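Local coordinates for protein sniffer CG10964-PA (Drosophila melanogaster, PDB 1SNY) that is a short-chain dehydrogenase/reductase that binds NADP in a Rossmann fold and probably reduces carbonyl compounds with NADPH, at residues I24-C29 against L35-A40; V215-G220 against G240-T245; H75-D80 against D88-D93. One frame throughout, in Å; residues are numbered along the deposited sequence.

Interaction 1 of 3, residues I24-C29 against L35-A40. With NAP (NADP nicotinamide-adenine-dinucleotide phosphate), chain B.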
loop_
_atom_site.group_PDB
_atom_site.type_symbol
_atom_site.label_atom_id
_atom_site.label_comp_id
_atom_site.label_asym_id
_atom_site.label_seq_id
_atom_site.Cartn_x
_atom_site.Cartn_y
_atom_site.Cartn_z
ATOM N N ILE A 24 -9.441 9.911 24.038
ATOM C CA ILE A 24 -9.362 9.257 22.748
ATOM C C ILE A 24 -9.734 10.225 21.644
ATOM O O ILE A 24 -10.622 11.068 21.811
ATOM C CB ILE A 24 -10.295 8.013 22.691
ATOM C CG1 ILE A 24 -10.273 7.399 21.291
ATOM C CG2 ILE A 24 -11.718 8.400 23.084
ATOM C CD1 ILE A 24 -10.970 6.040 21.218
ATOM N N LEU A 25 -9.028 10.112 20.525
ATOM C CA LEU A 25 -9.280 10.932 19.348
ATOM C C LEU A 25 -9.738 9.982 18.239
ATOM O O LEU A 25 -9.021 9.043 17.896
ATOM C CB LEU A 25 -8.004 11.643 18.906
ATOM C CG LEU A 25 -8.107 12.330 17.540
ATOM C CD1 LEU A 25 -9.191 13.394 17.600
ATOM C CD2 LEU A 25 -6.778 12.937 17.150
ATOM N N ILE A 26 -10.935 10.209 17.701
ATOM C CA ILE A 26 -11.473 9.372 16.628
ATOM C C ILE A 26 -11.812 10.254 15.431
ATOM O O ILE A 26 -12.537 11.236 15.576
ATOM C CB ILE A 26 -12.754 8.640 17.079
ATOM C CG1 ILE A 26 -12.478 7.862 18.371
ATOM C CG2 ILE A 26 -13.223 7.691 15.984
ATOM C CD1 ILE A 26 -13.711 7.220 18.981
ATOM N N THR A 27 -11.288 9.905 14.257
ATOM C CA THR A 27 -11.545 10.680 13.040
ATOM C C THR A 27 -12.774 10.162 12.290
ATOM O O THR A 27 -13.038 8.963 12.287
ATOM C CB THR A 27 -10.320 10.652 12.098
ATOM O OG1 THR A 27 -9.998 9.294 11.759
ATOM C CG2 THR A 27 -9.123 11.303 12.776
ATOM N N GLY A 28 -13.526 11.077 11.671
ATOM C CA GLY A 28 -14.737 10.720 10.935
ATOM C C GLY A 28 -15.858 10.154 11.804
ATOM O O GLY A 28 -16.178 8.964 11.705
ATOM N N CYS A 29 -16.480 10.991 12.637
ATOM C CA CYS A 29 -17.533 10.512 13.540
ATOM C C CYS A 29 -18.976 10.944 13.262
ATOM O O CYS A 29 -19.886 10.603 14.027
ATOM C CB CYS A 29 -17.181 10.886 14.980
ATOM S SG CYS A 29 -15.602 10.224 15.544
ATOM N N LEU A 35 -19.344 7.307 14.231
ATOM C CA LEU A 35 -20.453 7.672 15.101
ATOM C C LEU A 35 -20.833 6.497 15.998
ATOM O O LEU A 35 -21.180 6.678 17.166
ATOM C CB LEU A 35 -21.660 8.074 14.254
ATOM C CG LEU A 35 -22.945 8.457 14.988
ATOM C CD1 LEU A 35 -22.724 9.735 15.790
ATOM C CD2 LEU A 35 -24.060 8.646 13.973
ATOM N N GLY A 36 -20.770 5.293 15.436
ATOM C CA GLY A 36 -21.116 4.106 16.193
ATOM C C GLY A 36 -20.171 3.903 17.356
ATOM O O GLY A 36 -20.592 3.506 18.447
ATOM N N LEU A 37 -18.890 4.179 17.122
ATOM C CA LEU A 37 -17.875 4.030 18.155
ATOM C C LEU A 37 -18.108 5.042 19.263
ATOM O O LEU A 37 -17.981 4.718 20.439
ATOM C CB LEU A 37 -16.473 4.221 17.568
ATOM C CG LEU A 37 -15.930 3.133 16.639
ATOM C CD1 LEU A 37 -14.584 3.578 16.084
ATOM C CD2 LEU A 37 -15.780 1.823 17.401
ATOM N N VAL A 38 -18.435 6.275 18.883
ATOM C CA VAL A 38 -18.696 7.322 19.868
ATOM C C VAL A 38 -19.764 6.838 20.844
ATOM O O VAL A 38 -19.552 6.830 22.056
ATOM C CB VAL A 38 -19.201 8.621 19.197
ATOM C CG1 VAL A 38 -19.516 9.665 20.254
ATOM C CG2 VAL A 38 -18.159 9.147 18.237
ATOM N N LYS A 39 -20.906 6.418 20.310
ATOM C CA LYS A 39 -22.003 5.945 21.143
ATOM C C LYS A 39 -21.599 4.761 22.012
ATOM O O LYS A 39 -21.939 4.709 23.191
ATOM C CB LYS A 39 -23.204 5.562 20.274
ATOM C CG LYS A 39 -23.764 6.709 19.450
ATOM C CD LYS A 39 -24.935 6.245 18.599
ATOM C CE LYS A 39 -25.466 7.371 17.726
ATOM N NZ LYS A 39 -26.543 6.893 16.812
ATOM N N ALA A 40 -20.875 3.810 21.434
ATOM C CA ALA A 40 -20.445 2.638 22.186
ATOM C C ALA A 40 -19.485 3.030 23.306
ATOM O O ALA A 40 -19.466 2.400 24.361
ATOM C CB ALA A 40 -19.778 1.634 21.258
HETATM P PA NAP B . -18.488 5.975 5.814
HETATM O O1A NAP B . -18.348 6.377 4.470
HETATM O O2A NAP B . -19.802 5.755 6.534
HETATM O O5B NAP B . -17.679 6.979 6.760
HETATM C C5B NAP B . -16.370 7.451 6.348
HETATM C C4B NAP B . -16.098 8.555 7.418
HETATM O O4B NAP B . -14.741 9.119 7.104
HETATM C C3B NAP B . -17.034 9.802 7.341
HETATM O O3B NAP B . -17.222 10.262 8.688
HETATM C C2B NAP B . -16.253 10.756 6.462
HETATM O O2B NAP B . -16.604 12.131 6.544
HETATM C C1B NAP B . -14.798 10.513 6.925
HETATM N N9A NAP B . -13.888 11.028 5.915
HETATM C C8A NAP B . -13.650 10.667 4.604
HETATM N N7A NAP B . -12.729 11.407 3.997
HETATM C C5A NAP B . -12.347 12.306 4.981
HETATM C C6A NAP B . -11.405 13.349 4.937
HETATM N N6A NAP B . -10.636 13.718 3.881
HETATM N N1A NAP B . -11.231 14.101 6.115
HETATM C C2A NAP B . -11.971 13.817 7.275
HETATM N N3A NAP B . -12.909 12.797 7.342
HETATM C C4A NAP B . -13.060 12.071 6.170
HETATM O O3 NAP B . -17.697 4.625 6.026
HETATM P PN NAP B . -17.508 3.664 7.260
HETATM O O1N NAP B . -18.080 2.339 6.971
HETATM O O2N NAP B . -18.053 4.385 8.442
HETATM O O5D NAP B . -15.933 3.501 7.310
HETATM C C5D NAP B . -15.216 3.661 8.582
HETATM C C4D NAP B . -13.844 3.028 8.432
HETATM O O4D NAP B . -13.971 1.582 8.434
HETATM C C3D NAP B . -13.077 3.366 7.113
HETATM O O3D NAP B . -11.671 3.586 7.380
HETATM C C2D NAP B . -13.352 2.146 6.247
HETATM O O2D NAP B . -12.415 1.969 5.208
HETATM C C1D NAP B . -13.319 1.044 7.236
HETATM N N1N NAP B . -14.106 -0.172 6.930
HETATM C C2N NAP B . -15.526 -0.215 6.755
HETATM C C3N NAP B . -16.105 -1.462 6.469
HETATM C C7N NAP B . -17.623 -1.567 6.273
HETATM O O7N NAP B . -18.061 -2.676 6.030
HETATM N N7N NAP B . -18.393 -0.516 6.367
HETATM C C4N NAP B . -15.290 -2.678 6.353
HETATM C C5N NAP B . -13.890 -2.570 6.538
HETATM C C6N NAP B . -13.280 -1.322 6.826
HETATM P P2B NAP B . -17.720 12.833 5.565
HETATM O O1X NAP B . -19.083 12.460 6.158
HETATM O O2X NAP B . -17.369 14.275 5.724
HETATM O O3X NAP B . -17.535 12.251 4.171
#
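Cys29 meets helix 32-42 at two points, its side chain on Val38 and its carbonyl on Leu35. With SG anti to the carbonyl carbon (chi1 -58°), the thiol arm lies against one branch of Val38: CB of Cys29 is 3.8 Å from CG2 of Val38, and SG of Cys29 is 3.9 Å from the same methyl. On Val38 that methyl is the branch beside the backbone N, while CG1 takes the position anti to it. One turn earlier in the helix, Leu35 lays its CB 3.1 Å and its CD1 3.5 Å from O of Cys29. Deeper in, the far end of Ile26, CD1, stops 4.3 Å from CB of Leu37, whose own branches pack on Phe107 and on helix 235-248. Strand 23-26, the glycine-rich turn and helix 32-42 open the Rossmann fold's first beta-alpha-beta unit, the dinucleotide-binding motif. Gly28 has a positive phi, which favours glycine, and touches NADP, its CA 3.4 Å from O3B of the cofactor. Gly28 N bonds to Thr54 OG1, and Thr27 OG1 to the backbone N of Asn109 and Ala110. The segments themselves meet through methyl and methylene packing, with one carbonyl laid on an aliphatic flank.

Interaction 2 of 3, residues V215-G220 against G240-T245. With NAP (NADP nicotinamide-adenine-dinucleotide phosphate), chain B.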
loop_
_atom_site.group_PDB
_atom_site.type_symbol
_atom_site.label_atom_id
_atom_site.label_comp_id
_atom_site.label_asym_id
_atom_site.label_seq_id
_atom_site.Cartn_x
_atom_site.Cartn_y
_atom_site.Cartn_z
ATOM N N VAL A 215 -2.271 -1.263 16.073
ATOM C CA VAL A 215 -2.894 -2.414 15.455
ATOM C C VAL A 215 -3.837 -1.980 14.357
ATOM O O VAL A 215 -4.405 -0.885 14.408
ATOM C CB VAL A 215 -3.735 -3.232 16.477
ATOM C CG1 VAL A 215 -2.888 -3.608 17.694
ATOM C CG2 VAL A 215 -4.951 -2.426 16.901
ATOM N N SER A 216 -3.982 -2.836 13.351
ATOM C CA SER A 216 -4.925 -2.585 12.277
ATOM C C SER A 216 -6.133 -3.418 12.663
ATOM O O SER A 216 -5.988 -4.549 13.139
ATOM C CB SER A 216 -4.392 -3.078 10.934
ATOM O OG SER A 216 -3.424 -2.189 10.414
ATOM N N LEU A 217 -7.322 -2.877 12.463
ATOM C CA LEU A 217 -8.511 -3.618 12.828
ATOM C C LEU A 217 -9.582 -3.559 11.752
ATOM O O LEU A 217 -9.905 -2.497 11.222
ATOM C CB LEU A 217 -9.054 -3.092 14.173
ATOM C CG LEU A 217 -10.258 -3.804 14.807
ATOM C CD1 LEU A 217 -10.157 -3.716 16.323
ATOM C CD2 LEU A 217 -11.559 -3.191 14.317
ATOM N N HIS A 218 -10.107 -4.730 11.416
ATOM C CA HIS A 218 -11.175 -4.860 10.439
ATOM C C HIS A 218 -12.439 -4.908 11.283
ATOM O O HIS A 218 -12.573 -5.763 12.156
ATOM C CB HIS A 218 -11.014 -6.162 9.647
ATOM C CG HIS A 218 -12.208 -6.516 8.817
ATOM N ND1 HIS A 218 -12.698 -5.694 7.826
ATOM C CD2 HIS A 218 -13.017 -7.604 8.835
ATOM C CE1 HIS A 218 -13.756 -6.258 7.270
ATOM N NE2 HIS A 218 -13.971 -7.418 7.865
ATOM N N PRO A 219 -13.375 -3.979 11.046
ATOM C CA PRO A 219 -14.630 -3.908 11.793
ATOM C C PRO A 219 -15.666 -4.920 11.328
ATOM O O PRO A 219 -16.807 -4.903 11.790
ATOM C CB PRO A 219 -15.080 -2.476 11.541
ATOM C CG PRO A 219 -14.680 -2.289 10.098
ATOM C CD PRO A 219 -13.288 -2.877 10.067
ATOM N N GLY A 220 -15.258 -5.811 10.432
ATOM C CA GLY A 220 -16.183 -6.787 9.888
ATOM C C GLY A 220 -16.953 -6.067 8.796
ATOM O O GLY A 220 -16.723 -4.878 8.571
ATOM N N GLY A 240 -19.787 -2.104 19.075
ATOM C CA GLY A 240 -19.860 -2.582 20.442
ATOM C C GLY A 240 -18.727 -3.556 20.698
ATOM O O GLY A 240 -17.990 -3.439 21.681
ATOM N N GLN A 241 -18.573 -4.523 19.799
ATOM C CA GLN A 241 -17.515 -5.511 19.938
ATOM C C GLN A 241 -16.145 -4.863 19.727
ATOM O O GLN A 241 -15.166 -5.248 20.368
ATOM C CB GLN A 241 -17.718 -6.647 18.936
ATOM C CG GLN A 241 -19.085 -7.307 19.023
ATOM C CD GLN A 241 -19.205 -8.521 18.120
ATOM O OE1 GLN A 241 -18.556 -9.547 18.346
ATOM N NE2 GLN A 241 -20.033 -8.409 17.086
ATOM N N ILE A 242 -16.077 -3.881 18.830
ATOM C CA ILE A 242 -14.813 -3.196 18.566
ATOM C C ILE A 242 -14.280 -2.527 19.831
ATOM O O ILE A 242 -13.140 -2.773 20.244
ATOM C CB ILE A 242 -14.966 -2.126 17.461
ATOM C CG1 ILE A 242 -15.265 -2.808 16.121
ATOM C CG2 ILE A 242 -13.692 -1.286 17.371
ATOM C CD1 ILE A 242 -15.329 -1.859 14.936
ATOM N N VAL A 243 -15.108 -1.681 20.442
ATOM C CA VAL A 243 -14.731 -0.988 21.670
ATOM C C VAL A 243 -14.302 -2.015 22.709
ATOM O O VAL A 243 -13.365 -1.795 23.475
ATOM C CB VAL A 243 -15.912 -0.179 22.244
ATOM C CG1 VAL A 243 -15.533 0.413 23.603
ATOM C CG2 VAL A 243 -16.313 0.917 21.275
ATOM N N GLN A 244 -14.993 -3.147 22.724
ATOM C CA GLN A 244 -14.682 -4.212 23.664
ATOM C C GLN A 244 -13.348 -4.858 23.297
ATOM O O GLN A 244 -12.499 -5.084 24.157
ATOM C CB GLN A 244 -15.802 -5.261 23.647
ATOM C CG GLN A 244 -16.028 -5.949 24.981
ATOM C CD GLN A 244 -16.274 -4.958 26.112
ATOM O OE1 GLN A 244 -17.190 -4.129 26.049
ATOM N NE2 GLN A 244 -15.454 -5.037 27.154
ATOM N N THR A 245 -13.162 -5.140 22.012
ATOM C CA THR A 245 -11.934 -5.763 21.530
ATOM C C THR A 245 -10.694 -4.911 21.767
ATOM O O THR A 245 -9.679 -5.403 22.261
ATOM C CB THR A 245 -12.029 -6.084 20.026
ATOM O OG1 THR A 245 -12.955 -7.158 19.831
ATOM C CG2 THR A 245 -10.668 -6.480 19.472
HETATM P PA NAP B . -18.488 5.975 5.814
HETATM O O1A NAP B . -18.348 6.377 4.470
HETATM O O2A NAP B . -19.802 5.755 6.534
HETATM O O5B NAP B . -17.679 6.979 6.760
HETATM C C5B NAP B . -16.370 7.451 6.348
HETATM C C4B NAP B . -16.098 8.555 7.418
HETATM O O4B NAP B . -14.741 9.119 7.104
HETATM C C3B NAP B . -17.034 9.802 7.341
HETATM O O3B NAP B . -17.222 10.262 8.688
HETATM C C2B NAP B . -16.253 10.756 6.462
HETATM O O2B NAP B . -16.604 12.131 6.544
HETATM C C1B NAP B . -14.798 10.513 6.925
HETATM N N9A NAP B . -13.888 11.028 5.915
HETATM C C8A NAP B . -13.650 10.667 4.604
HETATM N N7A NAP B . -12.729 11.407 3.997
HETATM C C5A NAP B . -12.347 12.306 4.981
HETATM C C6A NAP B . -11.405 13.349 4.937
HETATM N N6A NAP B . -10.636 13.718 3.881
HETATM N N1A NAP B . -11.231 14.101 6.115
HETATM C C2A NAP B . -11.971 13.817 7.275
HETATM N N3A NAP B . -12.909 12.797 7.342
HETATM C C4A NAP B . -13.060 12.071 6.170
HETATM O O3 NAP B . -17.697 4.625 6.026
HETATM P PN NAP B . -17.508 3.664 7.260
HETATM O O1N NAP B . -18.080 2.339 6.971
HETATM O O2N NAP B . -18.053 4.385 8.442
HETATM O O5D NAP B . -15.933 3.501 7.310
HETATM C C5D NAP B . -15.216 3.661 8.582
HETATM C C4D NAP B . -13.844 3.028 8.432
HETATM O O4D NAP B . -13.971 1.582 8.434
HETATM C C3D NAP B . -13.077 3.366 7.113
HETATM O O3D NAP B . -11.671 3.586 7.380
HETATM C C2D NAP B . -13.352 2.146 6.247
HETATM O O2D NAP B . -12.415 1.969 5.208
HETATM C C1D NAP B . -13.319 1.044 7.236
HETATM N N1N NAP B . -14.106 -0.172 6.930
HETATM C C2N NAP B . -15.526 -0.215 6.755
HETATM C C3N NAP B . -16.105 -1.462 6.469
HETATM C C7N NAP B . -17.623 -1.567 6.273
HETATM O O7N NAP B . -18.061 -2.676 6.030
HETATM N N7N NAP B . -18.393 -0.516 6.367
HETATM C C4N NAP B . -15.290 -2.678 6.353
HETATM C C5N NAP B . -13.890 -2.570 6.538
HETATM C C6N NAP B . -13.280 -1.322 6.826
HETATM P P2B NAP B . -17.720 12.833 5.565
HETATM O O1X NAP B . -19.083 12.460 6.158
HETATM O O2X NAP B . -17.369 14.275 5.724
HETATM O O3X NAP B . -17.535 12.251 4.171
#
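The end of strand 213-217 and the turn after it run past helix 235-248, the backbones coming nearest at Pro219 and Ile242, whose CA atoms are 6.8 Å apart. The CA-CB bond of Ile242 is directed toward the 215-220 segment, and its side chain fills the middle. Its CG1 is anti to the carbonyl carbon (chi1 -67°), and the extended arm carries CD1 onto the proline ring, 3.5 Å from CB of Pro219, tighter than usual for two carbons. The same CD1 is 4.0 Å from CD2 of Leu217, and these two side chains cross at a slant. The other branch of Leu217, CD1, turns to the next helical turn and reaches CG2 of Thr245 at 4.2 Å, while the hydroxyl of that threonine bonds to Tyr260 O. Strand 213-217 and helix 235-248 are the first two members of a beta-alpha-beta unit that continues to strand 257-258, an outermost strand of this chain's sheet. Beyond the strand the chain enters the cofactor pocket: CD of Pro219 lies 3.6 Å from C5N of the nicotinamide, wedging the pyrrolidine between helix and cofactor. Replacing Pro219 by an alanine removes CG and CD and would probably open a gap beside the nicotinamide, where they now rest. His218 meets C5N of NADP at the imidazole edge, ND1 3.6 Å away, and Gly220 N sits 3.2 Å above that ring's plane, over its centre.

Interaction 3 of 3, residues H75-D80 against D88-D93. With NAP (NADP nicotinamide-adenine-dinucleotide phosphate), chain B.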
loop_
_atom_site.group_PDB
_atom_site.type_symbol
_atom_site.label_atom_id
_atom_site.label_comp_id
_atom_site.label_asym_id
_atom_site.label_seq_id
_atom_site.Cartn_x
_atom_site.Cartn_y
_atom_site.Cartn_z
ATOM N N HIS A 75 -15.826 16.217 22.573
ATOM C CA HIS A 75 -15.204 17.436 22.059
ATOM C C HIS A 75 -15.205 17.346 20.536
ATOM O O HIS A 75 -14.606 16.435 19.964
ATOM C CB HIS A 75 -13.757 17.552 22.548
ATOM C CG HIS A 75 -13.622 17.649 24.036
ATOM N ND1 HIS A 75 -13.774 18.833 24.723
ATOM C CD2 HIS A 75 -13.348 16.706 24.968
ATOM C CE1 HIS A 75 -13.599 18.618 26.014
ATOM N NE2 HIS A 75 -13.340 17.334 26.191
ATOM N N ILE A 76 -15.876 18.286 19.878
ATOM C CA ILE A 76 -15.926 18.276 18.425
ATOM C C ILE A 76 -14.863 19.187 17.825
ATOM O O ILE A 76 -14.796 20.373 18.137
ATOM C CB ILE A 76 -17.309 18.713 17.909
ATOM C CG1 ILE A 76 -18.389 17.802 18.497
ATOM C CG2 ILE A 76 -17.334 18.657 16.383
ATOM C CD1 ILE A 76 -19.797 18.125 18.027
ATOM N N LEU A 77 -14.026 18.615 16.967
ATOM C CA LEU A 77 -12.964 19.360 16.302
ATOM C C LEU A 77 -13.269 19.311 14.809
ATOM O O LEU A 77 -13.478 18.229 14.253
ATOM C CB LEU A 77 -11.605 18.709 16.579
ATOM C CG LEU A 77 -11.236 18.493 18.053
ATOM C CD1 LEU A 77 -9.967 17.651 18.163
ATOM C CD2 LEU A 77 -11.047 19.831 18.731
ATOM N N GLU A 78 -13.303 20.470 14.160
ATOM C CA GLU A 78 -13.602 20.512 12.732
ATOM C C GLU A 78 -12.333 20.623 11.903
ATOM O O GLU A 78 -11.505 21.510 12.123
ATOM C CB GLU A 78 -14.548 21.673 12.417
ATOM C CG GLU A 78 -15.016 21.694 10.967
ATOM C CD GLU A 78 -16.099 22.724 10.712
ATOM O OE1 GLU A 78 -17.264 22.480 11.104
ATOM O OE2 GLU A 78 -15.780 23.780 10.125
ATOM N N ILE A 79 -12.189 19.720 10.938
ATOM C CA ILE A 79 -11.004 19.699 10.097
ATOM C C ILE A 79 -11.153 18.717 8.944
ATOM O O ILE A 79 -11.879 17.728 9.052
ATOM C CB ILE A 79 -9.765 19.274 10.934
ATOM C CG1 ILE A 79 -8.550 19.053 10.031
ATOM C CG2 ILE A 79 -10.079 17.993 11.702
ATOM C CD1 ILE A 79 -7.289 18.690 10.788
ATOM N N ASP A 80 -10.484 19.009 7.833
ATOM C CA ASP A 80 -10.490 18.095 6.696
ATOM C C ASP A 80 -9.079 17.517 6.743
ATOM O O ASP A 80 -8.098 18.206 6.452
ATOM C CB ASP A 80 -10.732 18.825 5.370
ATOM C CG ASP A 80 -10.796 17.867 4.186
ATOM O OD1 ASP A 80 -11.680 18.032 3.316
ATOM O OD2 ASP A 80 -9.952 16.946 4.125
ATOM N N ASP A 88 -1.067 20.789 13.196
ATOM C CA ASP A 88 -0.404 21.453 14.313
ATOM C C ASP A 88 -1.410 22.031 15.304
ATOM O O ASP A 88 -1.218 21.940 16.514
ATOM C CB ASP A 88 0.512 22.569 13.802
ATOM C CG ASP A 88 1.896 22.067 13.436
ATOM O OD1 ASP A 88 2.689 22.850 12.861
ATOM O OD2 ASP A 88 2.196 20.890 13.731
ATOM N N LYS A 89 -2.489 22.615 14.792
ATOM C CA LYS A 89 -3.494 23.199 15.663
ATOM C C LYS A 89 -4.390 22.135 16.276
ATOM O O LYS A 89 -4.859 22.287 17.404
ATOM C CB LYS A 89 -4.360 24.208 14.908
ATOM C CG LYS A 89 -5.247 25.020 15.838
ATOM C CD LYS A 89 -6.210 25.918 15.089
ATOM C CE LYS A 89 -7.011 26.764 16.068
ATOM N NZ LYS A 89 -7.679 25.931 17.110
ATOM N N LEU A 90 -4.642 21.063 15.531
ATOM C CA LEU A 90 -5.478 19.994 16.052
ATOM C C LEU A 90 -4.832 19.514 17.344
ATOM O O LEU A 90 -5.480 19.454 18.388
ATOM C CB LEU A 90 -5.565 18.835 15.058
ATOM C CG LEU A 90 -6.520 17.705 15.466
ATOM C CD1 LEU A 90 -7.951 18.231 15.441
ATOM C CD2 LEU A 90 -6.381 16.521 14.516
ATOM N N VAL A 91 -3.547 19.187 17.263
ATOM C CA VAL A 91 -2.794 18.710 18.416
ATOM C C VAL A 91 -2.707 19.764 19.513
ATOM O O VAL A 91 -2.678 19.435 20.697
ATOM C CB VAL A 91 -1.365 18.278 18.002
ATOM C CG1 VAL A 91 -0.487 18.113 19.226
ATOM C CG2 VAL A 91 -1.432 16.961 17.239
ATOM N N ALA A 92 -2.661 21.033 19.116
ATOM C CA ALA A 92 -2.590 22.115 20.089
ATOM C C ALA A 92 -3.850 22.093 20.938
ATOM O O ALA A 92 -3.779 22.094 22.165
ATOM C CB ALA A 92 -2.457 23.459 19.376
ATOM N N ASP A 93 -5.005 22.058 20.280
ATOM C CA ASP A 93 -6.277 22.038 20.988
ATOM C C ASP A 93 -6.375 20.843 21.930
ATOM O O ASP A 93 -6.892 20.956 23.041
ATOM C CB ASP A 93 -7.443 22.011 19.994
ATOM C CG ASP A 93 -7.426 23.195 19.043
ATOM O OD1 ASP A 93 -6.948 24.275 19.446
ATOM O OD2 ASP A 93 -7.902 23.049 17.895
HETATM P PA NAP B . -18.488 5.975 5.814
HETATM O O1A NAP B . -18.348 6.377 4.470
HETATM O O2A NAP B . -19.802 5.755 6.534
HETATM O O5B NAP B . -17.679 6.979 6.760
HETATM C C5B NAP B . -16.370 7.451 6.348
HETATM C C4B NAP B . -16.098 8.555 7.418
HETATM O O4B NAP B . -14.741 9.119 7.104
HETATM C C3B NAP B . -17.034 9.802 7.341
HETATM O O3B NAP B . -17.222 10.262 8.688
HETATM C C2B NAP B . -16.253 10.756 6.462
HETATM O O2B NAP B . -16.604 12.131 6.544
HETATM C C1B NAP B . -14.798 10.513 6.925
HETATM N N9A NAP B . -13.888 11.028 5.915
HETATM C C8A NAP B . -13.650 10.667 4.604
HETATM N N7A NAP B . -12.729 11.407 3.997
HETATM C C5A NAP B . -12.347 12.306 4.981
HETATM C C6A NAP B . -11.405 13.349 4.937
HETATM N N6A NAP B . -10.636 13.718 3.881
HETATM N N1A NAP B . -11.231 14.101 6.115
HETATM C C2A NAP B . -11.971 13.817 7.275
HETATM N N3A NAP B . -12.909 12.797 7.342
HETATM C C4A NAP B . -13.060 12.071 6.170
HETATM O O3 NAP B . -17.697 4.625 6.026
HETATM P PN NAP B . -17.508 3.664 7.260
HETATM O O1N NAP B . -18.080 2.339 6.971
HETATM O O2N NAP B . -18.053 4.385 8.442
HETATM O O5D NAP B . -15.933 3.501 7.310
HETATM C C5D NAP B . -15.216 3.661 8.582
HETATM C C4D NAP B . -13.844 3.028 8.432
HETATM O O4D NAP B . -13.971 1.582 8.434
HETATM C C3D NAP B . -13.077 3.366 7.113
HETATM O O3D NAP B . -11.671 3.586 7.380
HETATM C C2D NAP B . -13.352 2.146 6.247
HETATM O O2D NAP B . -12.415 1.969 5.208
HETATM C C1D NAP B . -13.319 1.044 7.236
HETATM N N1N NAP B . -14.106 -0.172 6.930
HETATM C C2N NAP B . -15.526 -0.215 6.755
HETATM C C3N NAP B . -16.105 -1.462 6.469
HETATM C C7N NAP B . -17.623 -1.567 6.273
HETATM O O7N NAP B . -18.061 -2.676 6.030
HETATM N N7N NAP B . -18.393 -0.516 6.367
HETATM C C4N NAP B . -15.290 -2.678 6.353
HETATM C C5N NAP B . -13.890 -2.570 6.538
HETATM C C6N NAP B . -13.280 -1.322 6.826
HETATM P P2B NAP B . -17.720 12.833 5.565
HETATM O O1X NAP B . -19.083 12.460 6.158
HETATM O O2X NAP B . -17.369 14.275 5.724
HETATM O O3X NAP B . -17.535 12.251 4.171
#
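Leu77 and Leu90 carry this contact, their side chains slanting across each other so that one methyl of each does most of the touching. CD1 of Leu77 is only 3.4 Å from CD1 of Leu90, closer than ordinary carbon contact, and CB of Leu77 is 3.9 Å from that same Leu90 methyl. The CA-CB bond of Leu77 heads from strand 74-78 toward the helix, with CG anti to its carbonyl carbon (chi1 -54°); that of Leu90 runs across the contact, and CG anti to the backbone N (chi1 -175°) swings CD1 back to the strand. Ile79 also approaches this methyl, from a different direction, its CG2 4.3 Å from CD1 of Leu90, while Leu141 of helix 124-155 packs on Leu90. Further along the helix, CD2 of Leu77 faces the aliphatic CB of Asp93 at 4.4 Å. The carboxylate of Asp93 is gripped by Lys89 one turn back: NZ of Lys89 lies 3.0 Å from both OD1 and OD2 of Asp93, each oxygen offering its syn lone pair, in a forked salt bridge. Past the strand, Asp80 OD2 accepts a weak hydrogen bond from N6A of the adenine, 3.3 Å away at 141°. The chemistry thus divides: methyls join helix 87-98 to Leu77 of strand 74-78 and Ile79 just past it, while Lys89 meets the charge of Asp93 and Arg82 that of Asp80.

How the interactions relate
From the N terminus, interaction 1 comes first, closing the short glycine-rich turn between strand 23-26 and helix 32-42. Interaction 3 follows, folding helix 87-98 back on strand 74-78, and interaction 2 comes last, across the longer connection from strand 213-217 to helix 235-248. The three are in series, neither nesting nor crossing. All reach one parallel sheet: interaction 3 at its outermost strand, interaction 1 in the interior, interaction 2 next to the other end. Interactions 1 and 2 touch through their helices, Ala40 CB lying 3.5 Å from Val243 CG2. NADP spans all three, its adenine at 75-80, adenine ribose at 24-29 and nicotinamide at 215-220.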